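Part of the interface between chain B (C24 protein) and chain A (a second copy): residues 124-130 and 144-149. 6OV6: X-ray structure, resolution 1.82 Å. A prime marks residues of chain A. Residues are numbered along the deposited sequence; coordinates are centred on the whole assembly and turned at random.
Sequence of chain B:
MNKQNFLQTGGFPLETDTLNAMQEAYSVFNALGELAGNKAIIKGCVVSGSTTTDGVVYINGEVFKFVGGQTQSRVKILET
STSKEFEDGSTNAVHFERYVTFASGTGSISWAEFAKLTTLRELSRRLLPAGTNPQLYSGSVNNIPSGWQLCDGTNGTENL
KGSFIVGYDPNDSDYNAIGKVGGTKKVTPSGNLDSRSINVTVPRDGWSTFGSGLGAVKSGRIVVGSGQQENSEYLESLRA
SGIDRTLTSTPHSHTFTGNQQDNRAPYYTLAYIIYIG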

# COMPACT_ATOMS: atom_id res chain seq x y z
N SER B 124 27.99 1.72 6.05
CA SER B 124 28.17 2.28 4.72
C SER B 124 27.57 1.36 3.65
O SER B 124 26.96 1.83 2.70
CB SER B 124 29.65 2.55 4.43
OG SER B 124 30.19 3.44 5.39
N ARG B 125 27.72 0.05 3.83
CA ARG B 125 27.21 -0.98 2.91
C ARG B 125 25.66 -1.02 2.95
O ARG B 125 25.02 -1.33 1.95
CB ARG B 125 27.82 -2.33 3.33
CG ARG B 125 27.78 -3.37 2.24
CD ARG B 125 28.69 -4.53 2.59
NE ARG B 125 28.23 -5.78 1.99
CZ ARG B 125 28.51 -6.15 0.74
NH1 ARG B 125 29.20 -5.35 -0.06
NH2 ARG B 125 28.07 -7.31 0.28
N ARG B 126 25.08 -0.68 4.10
CA ARG B 126 23.64 -0.68 4.31
C ARG B 126 23.01 0.65 3.90
O ARG B 126 21.79 0.81 3.94
CB ARG B 126 23.32 -1.09 5.75
CG ARG B 126 23.70 -2.56 5.98
CD ARG B 126 23.30 -3.06 7.31
NE ARG B 126 21.86 -3.33 7.27
CZ ARG B 126 21.23 -4.22 8.02
NH1 ARG B 126 21.92 -4.96 8.89
NH2 ARG B 126 19.92 -4.39 7.91
N LEU B 127 23.86 1.59 3.46
CA LEU B 127 23.40 2.89 3.00
C LEU B 127 23.18 2.86 1.48
O LEU B 127 24.13 2.67 0.72
CB LEU B 127 24.41 3.97 3.41
CG LEU B 127 23.98 5.38 3.12
CD1 LEU B 127 22.84 5.79 4.04
CD2 LEU B 127 25.16 6.34 3.24
N LEU B 128 21.93 3.04 1.04
CA LEU B 128 21.61 3.03 -0.38
C LEU B 128 21.99 4.37 -1.02
O LEU B 128 22.03 5.38 -0.31
CB LEU B 128 20.12 2.67 -0.63
CG LEU B 128 19.75 1.22 -0.29
CD1 LEU B 128 18.25 1.04 -0.12
CD2 LEU B 128 20.30 0.24 -1.34
N PRO B 129 22.29 4.40 -2.33
CA PRO B 129 22.66 5.69 -2.96
C PRO B 129 21.59 6.77 -2.80
O PRO B 129 20.40 6.44 -2.84
CB PRO B 129 22.84 5.32 -4.43
CG PRO B 129 23.08 3.86 -4.46
CD PRO B 129 22.29 3.30 -3.31
N ALA B 130 22.01 8.05 -2.59
CA ALA B 130 21.07 9.17 -2.46
C ALA B 130 20.17 9.17 -3.71
O ALA B 130 20.60 8.77 -4.81
CB ALA B 130 21.81 10.51 -2.33
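Chain A, residues 144-149: IPSGWQ

A helix that has just ended leaves carbonyl groups without partners, and a tight turn from a neighbouring subunit can supply them; the contact between two copies of the C24 protein illustrates the principle. Chain A approaches in an extended conformation at Ile144′ (phi/psi -66/127), whose CA-to-CB bond points away from chain B. It then folds into a type II beta turn from Pro145′ to Trp148′, closed by a 3.0 Å hydrogen bond from Trp148′ N to Pro145′ O. The two backbones run in opposite senses: Pro145′ lies nearest Leu128, and Gly147′ nearest Arg125, with CA atoms 7.3 Å apart in each pair.

The CA-to-CB bond of Pro145′ points toward chain B, and the ring CG packs 3.8 Å from Leu128 CD2 and equally 3.8 Å from Pro129 CD. At Ser146′ the contact turns polar. The extended Arg125 side chain, all t through chi3, reaches across so that NH1 donates a 2.6 Å hydrogen bond to Ser146′ OG. A water bridges the two backbones, donating to Ser146′ O at 2.9 Å and to Arg125 O at 2.7 Å.

Gly147′ adopts phi/psi 91/-11, a conformation in which a CB would jam against the preceding carbonyl. An ideal CB on Gly147′ would also lie 2.9 Å from Arg125 NH2, a clash; as it is, Arg125 NH2 approaches Gly147′ CA to 3.3 Å.

Trp148′ enters a strand with phi/psi -107/156, and its indole meets chain B in two ways. Along the edge, NE1 donates a 3.2 Å hydrogen bond to Arg125 O, while CZ2 lies 3.3 Å from Arg126 O. Over one face, Leu128 CD2 sits 3.7 Å from the centroid of the five-membered ring, a CH-pi contact only 16° off the normal. The same methyl thus touches both Pro145′ and Trp148′, joining the two ends of the turn. Gln149′ carries the strand onward, out of reach.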

# COMPACT_ATOMS: atom_id res chain seq x y z
N ILE A 144 21.40 -3.34 -8.69
CA ILE A 144 21.03 -3.36 -7.27
C ILE A 144 22.36 -3.35 -6.47
O ILE A 144 23.23 -4.18 -6.76
CB ILE A 144 20.10 -4.55 -6.92
CG1 ILE A 144 18.70 -4.35 -7.58
CG2 ILE A 144 19.94 -4.70 -5.40
CD1 ILE A 144 17.80 -5.59 -7.64
N PRO A 145 22.53 -2.41 -5.51
CA PRO A 145 23.80 -2.34 -4.75
C PRO A 145 24.28 -3.64 -4.10
O PRO A 145 23.48 -4.54 -3.79
CB PRO A 145 23.53 -1.24 -3.71
CG PRO A 145 22.51 -0.36 -4.39
CD PRO A 145 21.60 -1.33 -5.07
N SER A 146 25.61 -3.75 -3.93
CA SER A 146 26.27 -4.90 -3.35
C SER A 146 25.73 -5.22 -1.97
O SER A 146 25.59 -4.32 -1.12
CB SER A 146 27.79 -4.66 -3.28
OG SER A 146 28.43 -5.70 -2.57
N GLY A 147 25.41 -6.49 -1.75
CA GLY A 147 24.87 -6.95 -0.48
C GLY A 147 23.35 -6.93 -0.45
O GLY A 147 22.74 -7.48 0.46
N TRP A 148 22.74 -6.30 -1.44
CA TRP A 148 21.27 -6.19 -1.55
C TRP A 148 20.73 -7.09 -2.65
O TRP A 148 21.44 -7.36 -3.62
CB TRP A 148 20.86 -4.73 -1.84
CG TRP A 148 21.19 -3.76 -0.74
CD1 TRP A 148 22.40 -3.20 -0.47
CD2 TRP A 148 20.26 -3.19 0.20
NE1 TRP A 148 22.30 -2.34 0.60
CE2 TRP A 148 21.00 -2.31 1.03
CE3 TRP A 148 18.87 -3.32 0.41
CZ2 TRP A 148 20.39 -1.58 2.06
CZ3 TRP A 148 18.28 -2.62 1.45
CH2 TRP A 148 19.03 -1.76 2.26
N GLN A 149 19.45 -7.48 -2.55
CA GLN A 149 18.78 -8.24 -3.59
C GLN A 149 17.30 -7.89 -3.58
O GLN A 149 16.78 -7.40 -2.58
CB GLN A 149 18.96 -9.77 -3.39
CG GLN A 149 18.15 -10.37 -2.25
CD GLN A 149 18.06 -11.87 -2.37
OE1 GLN A 149 18.99 -12.60 -2.00
NE2 GLN A 149 16.92 -12.35 -2.84
O HOH W 1 25.82 -1.48 -0.63